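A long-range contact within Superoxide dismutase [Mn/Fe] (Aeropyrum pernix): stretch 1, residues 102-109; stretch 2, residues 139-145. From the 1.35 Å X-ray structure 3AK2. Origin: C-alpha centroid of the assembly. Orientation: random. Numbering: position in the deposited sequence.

Stretch 1, residues 102-109: DLIEKQFG
Stretch 2, residues 139-145: TEELRIL

A helix that begins earlier in the chain runs through stretch 1, and Gly109 is the first residue to leave helical phi/psi, with positive phi (77/30), a conformation that favours glycine. The strand that occupies most of stretch 2 crosses this helix at -69°, the axes approaching to 8.7 Å; the register is set by Leu103 and Leu142, whose CA atoms lie 7.0 Å apart.

Stretch 2 opens with Thr139 (chi1 p), out of reach of the helix. Glu140 takes left-handed angles (54/42), and its m,t side chain leads its carboxylate away, leaving the backbone beside Leu103. Glu141 (-130/164; m,t) points sideways, its CB 3.3 Å from Gln107 NE2, and Arg143 NH2 donates a hydrogen bond to Glu141 OE1 at 2.9 Å, part of a salt bridge.

Leu142 (-79/148; m,t) is the centre of the contact. Its CB points toward the helix, and its CD1 lies 3.6 Å from Leu103 CB and 4.1 Å from Ile104 CG1, both helix residues being m,t; a branched aliphatic side chain suits this apolar contact with Leu103 and Ile104. Its backbone is held by Gln107 (chi1 m, chi2 t, chi3 -122°), whose amide both accepts and donates: Leu142 N gives a nearly linear hydrogen bond to Gln107 OE1 (2.8 Å, 172°), and Gln107 NE2 gives a more bent one to Leu142 O (2.7 Å, 135°). One side chain thus satisfies both polar groups of a buried residue.

Arg143 (-139/145; m,m,t, chi4 -96°) starts away from the helix, but its guanidinium curls back, so that NH2 also donates to Leu142 O at 2.9 Å. That carbonyl therefore serves two donors.

Ile144 (-108/138; m,t) starts sideways, yet its CD1 reaches 3.8 Å from Phe108 CE1; both side chains are buried and apolar, so they pair by van der Waals contact away from water. The Phe108 ring (chi1 m, chi2 -73°) also meets Leu142, CE2 to CB at 3.8 Å, bridging alternate strand residues. Leu145 (-149/171; p,t) lies beyond reach.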

# COMPACT_ATOMS: atom_id res chain seq x y z
N ASP A 102 -19.81 -28.53 -0.91
CA ASP A 102 -18.87 -29.61 -0.62
C ASP A 102 -17.52 -29.08 -0.14
O ASP A 102 -16.99 -29.53 0.87
CB ASP A 102 -18.68 -30.53 -1.83
CG ASP A 102 -17.77 -31.70 -1.53
OD1 ASP A 102 -18.10 -32.47 -0.60
OD2 ASP A 102 -16.73 -31.84 -2.20
N LEU A 103 -16.96 -28.12 -0.88
CA LEU A 103 -15.69 -27.53 -0.48
C LEU A 103 -15.81 -26.72 0.81
O LEU A 103 -14.90 -26.73 1.64
CB LEU A 103 -15.09 -26.69 -1.61
CG LEU A 103 -14.54 -27.44 -2.83
CD1 LEU A 103 -13.86 -26.48 -3.79
CD2 LEU A 103 -13.58 -28.55 -2.42
N ILE A 104 -16.93 -26.04 0.99
CA ILE A 104 -17.17 -25.30 2.22
C ILE A 104 -17.19 -26.24 3.44
O ILE A 104 -16.64 -25.91 4.49
CB ILE A 104 -18.46 -24.44 2.14
CG1 ILE A 104 -18.19 -23.18 1.31
CG2 ILE A 104 -18.95 -24.04 3.52
CD1 ILE A 104 -19.43 -22.37 0.99
N GLU A 105 -17.80 -27.41 3.26
CA GLU A 105 -17.83 -28.44 4.31
C GLU A 105 -16.44 -28.97 4.64
O GLU A 105 -16.06 -29.06 5.81
CB GLU A 105 -18.76 -29.59 3.90
CG GLU A 105 -18.92 -30.71 4.94
CD GLU A 105 -19.52 -30.24 6.26
OE1 GLU A 105 -19.13 -30.77 7.32
OE2 GLU A 105 -20.40 -29.34 6.24
N LYS A 106 -15.67 -29.29 3.60
CA LYS A 106 -14.36 -29.91 3.75
C LYS A 106 -13.29 -28.97 4.29
O LYS A 106 -12.38 -29.40 5.01
CB LYS A 106 -13.90 -30.50 2.42
CG LYS A 106 -14.68 -31.72 2.00
CD LYS A 106 -14.34 -32.11 0.58
CE LYS A 106 -14.99 -33.42 0.21
NZ LYS A 106 -14.85 -33.69 -1.24
N GLN A 107 -13.40 -27.69 3.95
CA GLN A 107 -12.35 -26.74 4.28
C GLN A 107 -12.66 -25.85 5.47
O GLN A 107 -11.78 -25.58 6.28
CB GLN A 107 -12.06 -25.87 3.07
CG GLN A 107 -11.61 -26.65 1.87
CD GLN A 107 -11.22 -25.74 0.75
OE1 GLN A 107 -11.78 -25.81 -0.34
NE2 GLN A 107 -10.27 -24.85 1.02
N PHE A 108 -13.90 -25.38 5.55
CA PHE A 108 -14.27 -24.42 6.59
C PHE A 108 -15.08 -25.06 7.71
O PHE A 108 -15.38 -24.41 8.70
CB PHE A 108 -15.01 -23.22 5.98
CG PHE A 108 -14.24 -22.52 4.90
CD1 PHE A 108 -13.13 -21.74 5.20
CD2 PHE A 108 -14.62 -22.66 3.56
CE1 PHE A 108 -12.41 -21.10 4.20
CE2 PHE A 108 -13.90 -22.02 2.55
CZ PHE A 108 -12.79 -21.24 2.87
N GLY A 109 -15.41 -26.34 7.55
CA GLY A 109 -16.20 -27.06 8.55
C GLY A 109 -17.68 -26.73 8.48
O GLY A 109 -18.38 -26.77 9.49
N THR A 139 -3.77 -25.63 -5.18
CA THR A 139 -4.30 -26.68 -4.31
C THR A 139 -5.70 -27.14 -4.71
O THR A 139 -6.21 -28.11 -4.15
CB THR A 139 -4.38 -26.21 -2.84
OG1 THR A 139 -5.21 -25.05 -2.75
CG2 THR A 139 -2.99 -25.90 -2.28
N GLU A 140 -6.31 -26.45 -5.67
CA GLU A 140 -7.69 -26.69 -6.08
C GLU A 140 -8.67 -26.66 -4.89
O GLU A 140 -9.59 -27.48 -4.78
CB GLU A 140 -7.81 -27.97 -6.93
CG GLU A 140 -6.98 -27.88 -8.21
CD GLU A 140 -7.28 -28.98 -9.22
OE1 GLU A 140 -7.77 -28.65 -10.32
OE2 GLU A 140 -7.03 -30.16 -8.91
N GLU A 141 -8.43 -25.68 -4.02
CA GLU A 141 -9.21 -25.47 -2.80
C GLU A 141 -9.65 -24.01 -2.71
O GLU A 141 -9.10 -23.14 -3.39
CB GLU A 141 -8.36 -25.76 -1.56
CG GLU A 141 -7.97 -27.19 -1.36
CD GLU A 141 -7.45 -27.45 0.04
OE1 GLU A 141 -6.94 -26.51 0.70
OE2 GLU A 141 -7.56 -28.61 0.50
N LEU A 142 -10.64 -23.76 -1.85
CA LEU A 142 -11.08 -22.40 -1.56
C LEU A 142 -10.15 -21.70 -0.57
O LEU A 142 -9.55 -22.33 0.30
CB LEU A 142 -12.50 -22.42 -0.99
CG LEU A 142 -13.59 -23.02 -1.87
CD1 LEU A 142 -14.91 -23.08 -1.13
CD2 LEU A 142 -13.74 -22.25 -3.17
N ARG A 143 -10.04 -20.39 -0.74
CA ARG A 143 -9.31 -19.52 0.18
C ARG A 143 -10.12 -18.24 0.36
O ARG A 143 -10.75 -17.77 -0.58
CB ARG A 143 -7.93 -19.17 -0.38
CG ARG A 143 -6.97 -20.34 -0.61
CD ARG A 143 -6.41 -20.85 0.71
NE ARG A 143 -5.43 -21.93 0.54
CZ ARG A 143 -5.72 -23.23 0.61
NH1 ARG A 143 -4.76 -24.13 0.45
NH2 ARG A 143 -6.96 -23.63 0.83
N ILE A 144 -10.10 -17.69 1.57
CA ILE A 144 -10.70 -16.38 1.81
C ILE A 144 -9.58 -15.36 2.03
O ILE A 144 -8.59 -15.65 2.71
CB ILE A 144 -11.68 -16.39 3.02
CG1 ILE A 144 -12.86 -17.33 2.74
CG2 ILE A 144 -12.20 -14.97 3.34
CD1 ILE A 144 -13.75 -17.60 3.95
N LEU A 145 -9.75 -14.18 1.45
CA LEU A 145 -8.83 -13.07 1.71
C LEU A 145 -9.55 -11.72 1.61
O LEU A 145 -10.70 -11.65 1.18
CB LEU A 145 -7.60 -13.11 0.79
CG LEU A 145 -7.75 -12.72 -0.69
CD1 LEU A 145 -6.40 -12.33 -1.27
CD2 LEU A 145 -8.41 -13.80 -1.53